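Local coordinates for protein of unknown function with a Fic domain (Bacteroides thetaiotaomicron VPI-5482, PDB 3CUC) that is of unknown function but carries a Fic domain of the Fic/DOC family within a largely helical chain, at residues A[95-100]-A[160-164]; A[101-105]-A[130-134]. All coordinates share one frame; numbering follows the deposited sequence.

Contact 1. Residues A[95-100]-A[160-164]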
# COMPACT_ATOMS: atom_id res chain seq x y z
N LEU A 95 -10.66 3.27 -10.44
CA LEU A 95 -9.38 3.85 -10.05
C LEU A 95 -8.98 4.93 -11.06
O LEU A 95 -8.92 4.67 -12.26
CB LEU A 95 -8.29 2.77 -9.96
CG LEU A 95 -6.93 3.20 -9.41
CD1 LEU A 95 -7.10 3.78 -8.02
CD2 LEU A 95 -5.98 2.01 -9.38
N THR A 96 -8.74 6.13 -10.56
CA THR A 96 -8.46 7.26 -11.43
C THR A 96 -7.06 7.79 -11.19
O THR A 96 -6.54 7.71 -10.07
CB THR A 96 -9.47 8.38 -11.16
OG1 THR A 96 -9.55 8.61 -9.75
CG2 THR A 96 -10.84 8.00 -11.69
N GLU A 97 -6.45 8.34 -12.24
CA GLU A 97 -5.17 9.03 -12.09
C GLU A 97 -5.31 10.20 -11.12
O GLU A 97 -4.41 10.44 -10.32
CB GLU A 97 -4.64 9.52 -13.44
CG GLU A 97 -4.14 8.43 -14.36
CD GLU A 97 -3.57 8.98 -15.66
OE1 GLU A 97 -2.55 9.69 -15.60
OE2 GLU A 97 -4.15 8.69 -16.73
N SER A 98 -6.44 10.90 -11.17
CA SER A 98 -6.65 12.06 -10.30
C SER A 98 -6.72 11.68 -8.83
O SER A 98 -6.26 12.44 -7.98
CB SER A 98 -7.90 12.84 -10.71
OG SER A 98 -8.94 11.96 -11.08
N PHE A 99 -7.29 10.52 -8.52
CA PHE A 99 -7.32 10.05 -7.14
C PHE A 99 -5.90 9.78 -6.63
O PHE A 99 -5.57 10.14 -5.51
CB PHE A 99 -8.17 8.79 -6.97
CG PHE A 99 -8.13 8.20 -5.58
CD1 PHE A 99 -8.80 8.84 -4.53
CD2 PHE A 99 -7.42 7.04 -5.31
CE1 PHE A 99 -8.76 8.31 -3.25
CE2 PHE A 99 -7.37 6.51 -4.03
CZ PHE A 99 -8.04 7.15 -2.99
N ILE A 100 -5.07 9.15 -7.47
CA ILE A 100 -3.71 8.81 -7.09
C ILE A 100 -2.88 10.07 -6.87
O ILE A 100 -2.08 10.15 -5.93
CB ILE A 100 -3.02 7.92 -8.15
CG1 ILE A 100 -3.76 6.58 -8.29
CG2 ILE A 100 -1.58 7.64 -7.77
CD1 ILE A 100 -3.31 5.76 -9.47
N MSE A 160 1.03 5.70 -16.88
CA MSE A 160 0.01 5.80 -15.84
C MSE A 160 -1.40 5.64 -16.40
O MSE A 160 -2.22 4.94 -15.81
CB MSE A 160 0.13 7.13 -15.09
CG MSE A 160 1.34 7.21 -14.18
SE MSE A 160 1.27 5.88 -12.80
CE MSE A 160 -0.12 6.67 -11.65
N THR A 161 -1.69 6.28 -17.53
CA THR A 161 -2.99 6.08 -18.17
C THR A 161 -3.19 4.61 -18.51
O THR A 161 -4.29 4.09 -18.38
CB THR A 161 -3.13 6.93 -19.44
OG1 THR A 161 -2.96 8.31 -19.11
CG2 THR A 161 -4.51 6.74 -20.07
N SER A 162 -2.12 3.94 -18.94
CA SER A 162 -2.19 2.51 -19.24
C SER A 162 -2.46 1.68 -17.98
O SER A 162 -3.18 0.68 -18.04
CB SER A 162 -0.89 2.03 -19.90
OG SER A 162 -0.82 2.52 -21.22
N LEU A 163 -1.87 2.10 -16.86
CA LEU A 163 -1.98 1.38 -15.60
C LEU A 163 -3.41 1.40 -15.06
O LEU A 163 -3.95 0.35 -14.68
CB LEU A 163 -1.04 1.99 -14.56
CG LEU A 163 -0.92 1.27 -13.21
CD1 LEU A 163 -0.18 -0.05 -13.37
CD2 LEU A 163 -0.22 2.18 -12.20
N VAL A 164 -4.01 2.58 -15.02
CA VAL A 164 -5.39 2.70 -14.52
C VAL A 164 -6.37 2.04 -15.48
O VAL A 164 -7.29 1.36 -15.05
CB VAL A 164 -5.81 4.17 -14.22
CG1 VAL A 164 -5.04 4.71 -13.03
CG2 VAL A 164 -5.62 5.05 -15.44
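The first torsion of Glu97 (chi1 -72°) sets CG beside the backbone N, and chi2, near 180°, then carries the chain straight across to the helix 156-173; in Ile100 chi1 (-63°) likewise puts CG1 beside the backbone N, and the extended second torsion carries CD1 on toward Met160 and Val164. Along its way Glu97 crosses Val164 at about a right angle, its CG resting on Val164 CG2 at 3.8 Å. The carboxylate arrives beside the backbone of Thr161, where Glu97 OE2 lies 2.7 Å from Thr161 OG1. That hydroxyl is within hydrogen-bonding distance of both Glu97 OE2 and Pro157 O of its own helix. The other oxygen, Glu97 OE1, bonds to the hydroxyl of Tyr133 and also touches Met160 CB at 3.7 Å.

Deeper in, Ile100 and the selenomethionine Met160 meet tip to tip, CD1 to CE at 4.0 Å, while Ile100 and Val164 slide past each other in opposite directions, with Ile100 CD1 at 4.1 Å from Val164 CG1. Val164 also sits against the start of the helix: its CB packs on Leu95 O at 3.7 Å, and its CG1 faces Leu95 CG. Two further bonds fix the start of the helix. Thr96 is the N-cap of the helix 97-107, accepting from Phe99 N through OG1 at 3.2 Å, and Leu95 N donates to Asn168 OD1, farther along the helix 156-173.

The result is a junction of two helices of the Fic fold, with Leu95 and Met160 continuing the apolar layer onto helix 178-192. Its chemistry is graded: apolar tips (Ile100, Val164 and the selenomethionine Met160) make the buried part, and a carboxylate with hydroxyl neighbours at the partly exposed margin probably remains ionised.

Contact 2. Residues A[101-105]-A[130-134]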
# COMPACT_ATOMS: atom_id res chain seq x y z
N ARG A 101 -3.10 11.06 -7.73
CA ARG A 101 -2.42 12.35 -7.62
C ARG A 101 -2.83 13.07 -6.33
O ARG A 101 -1.99 13.60 -5.62
CB ARG A 101 -2.72 13.21 -8.85
CG ARG A 101 -2.22 12.62 -10.17
CD ARG A 101 -2.96 13.20 -11.38
NE ARG A 101 -2.38 14.48 -11.76
CZ ARG A 101 -1.34 14.63 -12.59
NH1 ARG A 101 -0.77 13.59 -13.16
NH2 ARG A 101 -0.88 15.85 -12.85
N GLU A 102 -4.13 13.07 -6.04
CA GLU A 102 -4.64 13.66 -4.80
C GLU A 102 -4.07 12.94 -3.58
O GLU A 102 -3.85 13.54 -2.53
CB GLU A 102 -6.17 13.62 -4.78
CG GLU A 102 -6.81 14.38 -3.62
CD GLU A 102 -6.52 15.87 -3.66
OE1 GLU A 102 -6.90 16.53 -4.65
OE2 GLU A 102 -5.91 16.40 -2.69
N LEU A 103 -3.84 11.64 -3.72
CA LEU A 103 -3.26 10.83 -2.66
C LEU A 103 -1.84 11.29 -2.36
O LEU A 103 -1.46 11.46 -1.20
CB LEU A 103 -3.26 9.35 -3.06
CG LEU A 103 -3.38 8.28 -1.97
CD1 LEU A 103 -4.54 8.56 -1.01
CD2 LEU A 103 -3.54 6.92 -2.61
N ASN A 104 -1.06 11.52 -3.42
CA ASN A 104 0.30 12.02 -3.27
C ASN A 104 0.32 13.41 -2.63
O ASN A 104 1.05 13.66 -1.66
CB ASN A 104 0.99 12.08 -4.64
CG ASN A 104 2.47 12.39 -4.53
OD1 ASN A 104 2.89 13.53 -4.74
ND2 ASN A 104 3.26 11.38 -4.18
N ARG A 105 -0.50 14.31 -3.17
CA ARG A 105 -0.66 15.65 -2.62
C ARG A 105 -0.98 15.60 -1.13
O ARG A 105 -0.46 16.39 -0.36
CB ARG A 105 -1.78 16.38 -3.38
CG ARG A 105 -1.98 17.86 -3.01
CD ARG A 105 -3.01 18.55 -3.94
NE ARG A 105 -2.63 18.49 -5.36
CZ ARG A 105 -3.22 17.73 -6.30
NH1 ARG A 105 -4.26 16.95 -6.02
NH2 ARG A 105 -2.76 17.76 -7.55
N VAL A 130 4.37 18.59 -5.04
CA VAL A 130 3.58 17.41 -4.69
C VAL A 130 2.29 17.30 -5.51
O VAL A 130 1.72 18.31 -5.95
CB VAL A 130 3.21 17.39 -3.19
CG1 VAL A 130 4.46 17.18 -2.33
CG2 VAL A 130 2.48 18.67 -2.79
N GLY A 131 1.83 16.06 -5.69
CA GLY A 131 0.64 15.77 -6.49
C GLY A 131 0.82 15.90 -7.99
O GLY A 131 -0.16 16.00 -8.73
N GLU A 132 2.07 15.90 -8.44
CA GLU A 132 2.42 16.08 -9.85
C GLU A 132 3.46 15.03 -10.25
O GLU A 132 4.33 14.69 -9.45
CB GLU A 132 3.01 17.47 -10.07
CG GLU A 132 1.98 18.60 -10.01
CD GLU A 132 1.18 18.74 -11.29
OE1 GLU A 132 1.75 19.20 -12.31
OE2 GLU A 132 -0.02 18.39 -11.28
N TYR A 133 3.37 14.54 -11.48
CA TYR A 133 4.30 13.50 -11.95
C TYR A 133 5.75 14.03 -12.03
O TYR A 133 5.97 15.24 -12.13
CB TYR A 133 3.86 12.92 -13.31
CG TYR A 133 2.57 12.10 -13.32
CD1 TYR A 133 2.07 11.47 -12.18
CD2 TYR A 133 1.87 11.93 -14.51
CE1 TYR A 133 0.89 10.70 -12.22
CE2 TYR A 133 0.69 11.16 -14.57
CZ TYR A 133 0.21 10.55 -13.42
OH TYR A 133 -0.96 9.82 -13.49
N LYS A 134 6.71 13.11 -11.97
CA LYS A 134 8.15 13.42 -11.97
C LYS A 134 8.55 14.23 -13.20
O LYS A 134 8.07 13.95 -14.30
CB LYS A 134 8.98 12.13 -11.93
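Within the Fic domain, the helix 97-107 is flanked by the irregular segment 130-134 that leads toward the small hairpin of strands 140-141 and 147-148, and here the side chains of Arg101 and Asn104 bond to that segment while Arg105 packs over Gly131. The central link is Asn104 OD1, which accepts from Gly131 N at 2.9 Å. Its N-H...O angle of 163° is nearly straight, and the donor lies in the carbonyl plane on a lone pair. The other end of the same amide, ND2, donates to Asp197 O in the loop carrying the HPFxDGN signature of Fic proteins, so one side chain joins three pieces of the domain.

The closest pair of alpha carbons is Arg105 CA and Gly131 CA, 4.1 Å apart. Gly131 CA also makes a CA-H...O contact with Arg101 O, 3.5 Å away, and one face of the Arg105 guanidinium covers that same alpha carbon. Arg105 also forms a salt bridge with Glu102 of its own helix, through a weak hydrogen bond from Arg105 NH1 to Glu102 OE1 (3.0 Å).

Arg101 bends at chi3 (82°), which turns its guanidinium toward Glu132 and Tyr133. Arg101 NH2 forms a salt bridge with Glu132 OE2 at 3.1 Å, again with a weak hydrogen bond because the N-H points poorly. Toward Tyr133 the arrangement is cation-pi: Arg101 CZ stands 4.4 Å from the ring centroid, almost on the ring normal. The planes are 76° apart, so the guanidinium meets the ring by its edge rather than stacking flat. The hydroxyl beyond the ring is held by Glu97, and the atom nearest the ring is Arg101 NH1, 3.1 Å above the Tyr133 ring plane and over its centre.

How the contacts relate
From the N terminus, the chain enters the helix 97-107 through the capped turn at Leu95 and Thr96, using its first part for contact 1 and its next part for contact 2. It then runs on through a region partly absent from the model and returns at 130-134, where contact 2 closes the shorter loop. After the hairpin 140-148 the helix 156-173 closes the longer loop of contact 1, so contact 2 is nested inside it and nothing crosses. The centres lie about 11 Å apart, and Tyr133 of contact 2 reaches Glu97 and Met160 of contact 1. One helix thus ties the loop 130-134 to the helix 156-173.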